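Side-chain contacts in putative histidinol-phosphate aminotransferase (PDB 3P1T), which probably catalyses the pyridoxal-phosphate-dependent transfer of an amino group between histidinol phosphate and 2-oxoglutarate in histidine biosynthesis: residues 70-75 and 222-227; 182-187 and 192-197. All coordinates share one frame; numbering follows the deposited sequence.

Contact 1. Residues 70-75 and 222-227; sequences NLMLVR and RKQWFC
Selenomethionine Met-72 lies along the carboxamide of Gln-224, the two chains running antiparallel as they pass. CG of Met-72 meets OE1 of Gln-224 at 3.3 Å, and SE of Met-72 comes within 3.8 Å of CD of the same glutamine. Met-72 holds its CG anti to the backbone N (chi1 -170°) and bends only at the end, which lays the long apolar chain beside the amide; the side chain also packs on Met-220 and Lys-221 of helix 214-221.

NE2 of Gln-224 donates to O of Leu-73 at 2.9 Å, with an N-H...O angle of 163°. The acceptor lies almost in the plane of the amide. Glu-79 takes a second hydrogen bond from NE2, so both N-H groups of the carboxamide have work to do. OE1 of Gln-224 accepts from a water 3.0 Å away, and the oxygen of that water accepts from the backbone N of Leu-73 at 2.8 Å. One glutamine therefore serves both the carbonyl and the amide of a single residue, directly at the first and through water at the second. Glutamine suits the place because its amide offers donor and acceptor together, at the end of a chain long enough to span the gap from the loop. Val-74 adds a looser contact, with CG1 lying 4.1 Å from NE2 of Gln-224.

Strand 71-74 pairs through its backbone with strand 208-211 and is the outermost strand of this sheet within the chain; on its outer side the peptide groups of Leu-73 are met by Gln-224, not by a further strand. It closes one margin of the seven-stranded mixed sheet characteristic of the large domain of fold-type I pyridoxal-phosphate enzymes.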
loop_
_atom_site.group_PDB
_atom_site.type_symbol
_atom_site.label_atom_id
_atom_site.label_comp_id
_atom_site.label_asym_id
_atom_site.label_seq_id
_atom_site.Cartn_x
_atom_site.Cartn_y
_atom_site.Cartn_z
ATOM N N ASN A 70 11.493 10.172 -13.535
ATOM C CA ASN A 70 10.879 11.364 -12.971
ATOM C C ASN A 70 9.504 11.083 -12.334
ATOM O O ASN A 70 8.872 12.023 -11.840
ATOM C CB ASN A 70 10.749 12.415 -14.071
ATOM C CG ASN A 70 12.078 13.000 -14.445
ATOM O OD1 ASN A 70 12.627 12.741 -15.521
ATOM N ND2 ASN A 70 12.675 13.713 -13.512
ATOM N N LEU A 71 9.067 9.807 -12.293
ATOM C CA LEU A 71 7.774 9.477 -11.708
ATOM C C LEU A 71 7.902 8.327 -10.712
ATOM O O LEU A 71 8.723 7.436 -10.896
ATOM C CB LEU A 71 6.714 9.148 -12.773
ATOM C CG LEU A 71 6.813 7.827 -13.485
ATOM C CD1 LEU A 71 5.861 6.834 -12.888
ATOM C CD2 LEU A 71 6.433 7.990 -14.903
HETATM N N MSE A 72 7.054 8.359 -9.669
HETATM C CA MSE A 72 6.960 7.364 -8.603
HETATM C C MSE A 72 5.481 6.994 -8.372
HETATM O O MSE A 72 4.645 7.907 -8.226
HETATM C CB MSE A 72 7.594 7.949 -7.345
HETATM C CG MSE A 72 7.775 6.953 -6.233
HETATM SE SE MSE A 72 8.712 7.683 -4.709
HETATM C CE MSE A 72 7.372 8.656 -3.966
ATOM N N LEU A 73 5.153 5.676 -8.412
ATOM C CA LEU A 73 3.796 5.159 -8.182
ATOM C C LEU A 73 3.588 5.088 -6.664
ATOM O O LEU A 73 4.439 4.534 -5.962
ATOM C CB LEU A 73 3.591 3.794 -8.884
ATOM C CG LEU A 73 2.218 3.082 -8.703
ATOM C CD1 LEU A 73 1.045 3.922 -9.222
ATOM C CD2 LEU A 73 2.206 1.759 -9.418
ATOM N N VAL A 74 2.520 5.718 -6.151
ATOM C CA VAL A 74 2.314 5.814 -4.704
ATOM C C VAL A 74 0.896 5.408 -4.278
ATOM O O VAL A 74 -0.047 5.453 -5.075
ATOM C CB VAL A 74 2.607 7.259 -4.198
ATOM C CG1 VAL A 74 4.083 7.593 -4.287
ATOM C CG2 VAL A 74 1.769 8.308 -4.925
ATOM N N ARG A 75 0.759 5.060 -2.989
ATOM C CA ARG A 75 -0.510 4.744 -2.349
ATOM C C ARG A 75 -1.220 6.062 -1.949
ATOM O O ARG A 75 -1.332 6.380 -0.744
ATOM C CB ARG A 75 -0.278 3.843 -1.133
ATOM C CG ARG A 75 -1.507 3.064 -0.698
ATOM C CD ARG A 75 -1.368 1.662 -1.223
ATOM N NE ARG A 75 -2.355 1.357 -2.241
ATOM C CZ ARG A 75 -2.347 0.259 -2.978
ATOM N NH1 ARG A 75 -1.370 -0.633 -2.848
ATOM N NH2 ARG A 75 -3.293 0.058 -3.874
ATOM N N ARG A 222 13.810 4.277 -3.205
ATOM C CA ARG A 222 14.673 3.464 -2.338
ATOM C C ARG A 222 14.015 3.198 -0.960
ATOM O O ARG A 222 14.257 2.156 -0.349
ATOM C CB ARG A 222 16.035 4.173 -2.134
ATOM C CG ARG A 222 17.203 3.515 -2.847
ATOM C CD ARG A 222 18.516 4.262 -2.652
ATOM N NE ARG A 222 18.712 5.323 -3.646
ATOM C CZ ARG A 222 19.051 6.583 -3.363
ATOM N NH1 ARG A 222 19.222 6.968 -2.098
ATOM N NH2 ARG A 222 19.206 7.469 -4.339
ATOM N N LYS A 223 13.176 4.128 -0.491
ATOM C CA LYS A 223 12.538 3.992 0.822
ATOM C C LYS A 223 11.162 3.305 0.718
ATOM O O LYS A 223 10.635 2.869 1.748
ATOM C CB LYS A 223 12.411 5.367 1.522
ATOM C CG LYS A 223 13.780 5.886 1.956
ATOM C CD LYS A 223 13.759 7.218 2.612
ATOM C CE LYS A 223 15.157 7.626 2.988
ATOM N NZ LYS A 223 15.159 8.859 3.810
ATOM N N GLN A 224 10.628 3.132 -0.499
ATOM C CA GLN A 224 9.327 2.488 -0.692
ATOM C C GLN A 224 9.385 1.014 -0.321
ATOM O O GLN A 224 10.459 0.401 -0.302
ATOM C CB GLN A 224 8.819 2.646 -2.119
ATOM C CG GLN A 224 8.404 4.066 -2.472
ATOM C CD GLN A 224 7.709 4.102 -3.807
ATOM O OE1 GLN A 224 8.331 3.945 -4.874
ATOM N NE2 GLN A 224 6.389 4.249 -3.768
ATOM N N TRP A 225 8.226 0.463 0.023
ATOM C CA TRP A 225 8.127 -0.914 0.444
ATOM C C TRP A 225 8.202 -1.833 -0.737
ATOM O O TRP A 225 7.817 -1.451 -1.843
ATOM C CB TRP A 225 6.824 -1.135 1.206
ATOM C CG TRP A 225 6.659 -0.276 2.428
ATOM C CD1 TRP A 225 7.632 0.082 3.314
ATOM C CD2 TRP A 225 5.415 0.193 2.984
ATOM N NE1 TRP A 225 7.089 0.821 4.337
ATOM C CE2 TRP A 225 5.727 0.887 4.171
ATOM C CE3 TRP A 225 4.066 0.146 2.557
ATOM C CZ2 TRP A 225 4.746 1.515 4.947
ATOM C CZ3 TRP A 225 3.089 0.746 3.339
ATOM C CH2 TRP A 225 3.431 1.433 4.508
ATOM N N PHE A 226 8.698 -3.055 -0.509
ATOM C CA PHE A 226 8.753 -4.063 -1.548
ATOM C C PHE A 226 7.318 -4.461 -1.942
ATOM O O PHE A 226 6.490 -4.688 -1.050
ATOM C CB PHE A 226 9.574 -5.278 -1.078
ATOM C CG PHE A 226 9.455 -6.479 -1.986
ATOM C CD1 PHE A 226 10.026 -6.474 -3.258
ATOM C CD2 PHE A 226 8.735 -7.596 -1.594
ATOM C CE1 PHE A 226 9.863 -7.560 -4.120
ATOM C CE2 PHE A 226 8.599 -8.690 -2.446
ATOM C CZ PHE A 226 9.154 -8.660 -3.704
ATOM N N CYS A 227 7.025 -4.492 -3.270
ATOM C CA CYS A 227 5.727 -4.864 -3.830
ATOM C C CYS A 227 4.624 -3.978 -3.194
ATOM O O CYS A 227 3.565 -4.457 -2.745
ATOM C CB CYS A 227 5.476 -6.362 -3.617
ATOM S SG CYS A 227 3.969 -7.020 -4.399
HETATM O O HOH W 1 7.322 4.029 -7.683
#

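Contact 2. Residues 182-187 and 192-197; sequences RGLAYG and VFRSFS
NH2 of Arg-194 forms a salt bridge with Glu-171, and CD2 of Leu-184 packs 3.5 Å from this NH2. The methyl does more than touch this one nitrogen. CD2 of Leu-184 sits 3.4 Å above the guanidinium plane of Arg-194, over the centre of the group, and lies 3.5 Å from CZ of Arg-194. O of Gly-183 comes to the edge of the same group, but at 4.3 Å from NH2 of Arg-194 it is a distant neighbour. Leucine and arginine complement each other here, since the flat face of a guanidinium is poor at hydrogen bonding and accepts a methyl well, while its rim keeps the N-H groups for a carboxylate. A bend at chi2 (-75°) turns the arginine chain so that its face is presented to the leucine.

Val-192, two residues back on the same face of strand 190-195, continues the apolar surface. CG1 of Val-192 lies 4.1 Å from CD2 of Leu-184 and 4.3 Å from CB of Tyr-186, at the edge of the tyrosine ring and near its plane. CG1 of Val-192 also lies 3.6 Å from O of Ala-185. A compact branched residue fits between loop and strand, and Phe-211 of strand 208-211 packs on Leu-184, Tyr-186, Val-192 and Arg-194 alike.

The loop is thus held to the strand by apolar packing, and a methyl covering one guanidinium face would be expected to shield the arginine from water and so strengthen its pairing with Glu-171.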
loop_
_atom_site.group_PDB
_atom_site.type_symbol
_atom_site.label_atom_id
_atom_site.label_comp_id
_atom_site.label_asym_id
_atom_site.label_seq_id
_atom_site.Cartn_x
_atom_site.Cartn_y
_atom_site.Cartn_z
ATOM N N ARG A 182 -1.842 22.461 -20.268
ATOM C CA ARG A 182 -0.632 22.816 -19.521
ATOM C C ARG A 182 0.083 21.534 -19.047
ATOM O O ARG A 182 -0.575 20.666 -18.456
ATOM C CB ARG A 182 -1.081 23.689 -18.329
ATOM C CG ARG A 182 0.044 24.225 -17.491
ATOM C CD ARG A 182 -0.422 24.571 -16.100
ATOM N NE ARG A 182 -1.243 25.776 -16.057
ATOM C CZ ARG A 182 -1.763 26.265 -14.941
ATOM N NH1 ARG A 182 -1.563 25.649 -13.783
ATOM N NH2 ARG A 182 -2.479 27.374 -14.970
ATOM N N GLY A 183 1.366 21.397 -19.319
ATOM C CA GLY A 183 2.072 20.172 -18.948
ATOM C C GLY A 183 2.212 19.834 -17.468
ATOM O O GLY A 183 1.594 20.464 -16.596
ATOM N N LEU A 184 3.000 18.777 -17.192
ATOM C CA LEU A 184 3.397 18.418 -15.843
ATOM C C LEU A 184 4.502 19.381 -15.493
ATOM O O LEU A 184 5.460 19.501 -16.265
ATOM C CB LEU A 184 3.825 16.939 -15.700
ATOM C CG LEU A 184 2.779 15.858 -15.875
ATOM C CD1 LEU A 184 3.444 14.542 -16.103
ATOM C CD2 LEU A 184 1.868 15.764 -14.677
ATOM N N ALA A 185 4.326 20.156 -14.424
ATOM C CA ALA A 185 5.311 21.147 -14.017
ATOM C C ALA A 185 6.116 20.625 -12.824
ATOM O O ALA A 185 5.592 20.534 -11.715
ATOM C CB ALA A 185 4.625 22.469 -13.679
ATOM N N TYR A 186 7.355 20.209 -13.078
ATOM C CA TYR A 186 8.258 19.697 -12.063
ATOM C C TYR A 186 9.685 20.097 -12.448
ATOM O O TYR A 186 9.973 20.325 -13.624
ATOM C CB TYR A 186 8.109 18.168 -11.845
ATOM C CG TYR A 186 8.476 17.340 -13.046
ATOM C CD1 TYR A 186 9.794 16.966 -13.282
ATOM C CD2 TYR A 186 7.505 16.917 -13.950
ATOM C CE1 TYR A 186 10.151 16.252 -14.423
ATOM C CE2 TYR A 186 7.847 16.182 -15.085
ATOM C CZ TYR A 186 9.175 15.861 -15.324
ATOM O OH TYR A 186 9.519 15.140 -16.439
ATOM N N GLY A 187 10.543 20.205 -11.443
ATOM C CA GLY A 187 11.939 20.591 -11.592
ATOM C C GLY A 187 12.690 20.494 -10.285
ATOM O O GLY A 187 12.190 19.896 -9.332
ATOM N N VAL A 192 4.831 17.513 -8.673
ATOM C CA VAL A 192 3.397 17.522 -8.974
ATOM C C VAL A 192 2.837 16.098 -8.690
ATOM O O VAL A 192 3.519 15.093 -8.921
ATOM C CB VAL A 192 3.085 18.050 -10.422
ATOM C CG1 VAL A 192 3.869 17.336 -11.506
ATOM C CG2 VAL A 192 1.602 18.050 -10.739
ATOM N N PHE A 193 1.631 16.037 -8.111
ATOM C CA PHE A 193 0.933 14.789 -7.828
ATOM C C PHE A 193 -0.359 14.683 -8.662
ATOM O O PHE A 193 -1.111 15.645 -8.741
ATOM C CB PHE A 193 0.619 14.664 -6.329
ATOM C CG PHE A 193 -0.279 13.501 -5.962
ATOM C CD1 PHE A 193 0.248 12.227 -5.759
ATOM C CD2 PHE A 193 -1.658 13.681 -5.813
ATOM C CE1 PHE A 193 -0.586 11.151 -5.433
ATOM C CE2 PHE A 193 -2.492 12.601 -5.493
ATOM C CZ PHE A 193 -1.945 11.353 -5.276
ATOM N N ARG A 194 -0.606 13.499 -9.253
ATOM C CA ARG A 194 -1.826 13.155 -9.997
ATOM C C ARG A 194 -2.475 11.941 -9.342
ATOM O O ARG A 194 -1.757 11.000 -8.972
ATOM C CB ARG A 194 -1.544 12.887 -11.487
ATOM C CG ARG A 194 -1.026 14.084 -12.267
ATOM C CD ARG A 194 -2.111 15.073 -12.570
ATOM N NE ARG A 194 -1.591 16.250 -13.268
ATOM C CZ ARG A 194 -1.577 16.394 -14.587
ATOM N NH1 ARG A 194 -2.030 15.425 -15.371
ATOM N NH2 ARG A 194 -1.105 17.509 -15.133
ATOM N N SER A 195 -3.818 11.961 -9.197
ATOM C CA SER A 195 -4.616 10.889 -8.584
ATOM C C SER A 195 -5.328 10.046 -9.636
ATOM O O SER A 195 -5.733 10.593 -10.669
ATOM C CB SER A 195 -5.652 11.496 -7.641
ATOM O OG SER A 195 -6.442 10.529 -6.968
ATOM N N PHE A 196 -5.524 8.732 -9.371
ATOM C CA PHE A 196 -6.272 7.877 -10.293
ATOM C C PHE A 196 -7.658 7.583 -9.704
ATOM O O PHE A 196 -8.408 6.762 -10.244
ATOM C CB PHE A 196 -5.501 6.569 -10.615
ATOM C CG PHE A 196 -4.159 6.803 -11.280
ATOM C CD1 PHE A 196 -4.083 7.245 -12.602
ATOM C CD2 PHE A 196 -2.979 6.625 -10.578
ATOM C CE1 PHE A 196 -2.851 7.531 -13.194
ATOM C CE2 PHE A 196 -1.744 6.896 -11.178
ATOM C CZ PHE A 196 -1.687 7.346 -12.482
ATOM N N SER A 197 -8.011 8.295 -8.622
ATOM C CA SER A 197 -9.246 8.085 -7.868
ATOM C C SER A 197 -10.498 8.744 -8.496
ATOM O O SER A 197 -11.620 8.259 -8.260
ATOM C CB SER A 197 -9.089 8.616 -6.442
ATOM O OG SER A 197 -8.196 7.834 -5.663
#

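Overall arrangement
Both contacts belong to the same seven-stranded sheet, and their centres are 16 Å apart. Strand 208-211 lies between the two strands involved, running antiparallel to 71-74 on one side and to 190-195 on the other. Contacts 1 and 2 also touch directly: CG2 of Val-74 lies 3.7 Å from CE1 of Phe-193, and ND2 of Asn-70 lies 3.7 Å from CE1 of Tyr-186. Contact 1 faces the dimer interface, where Trp-225 stacks on Trp-225 of the second subunit; contact 2 lies mostly at the surface, although Ser-197 at its end packs on Tyr-48 of the second subunit. In fold-type I relatives the cofactor lysine usually follows the strand equivalent to 190-195, so contact 2 probably leads toward the active site.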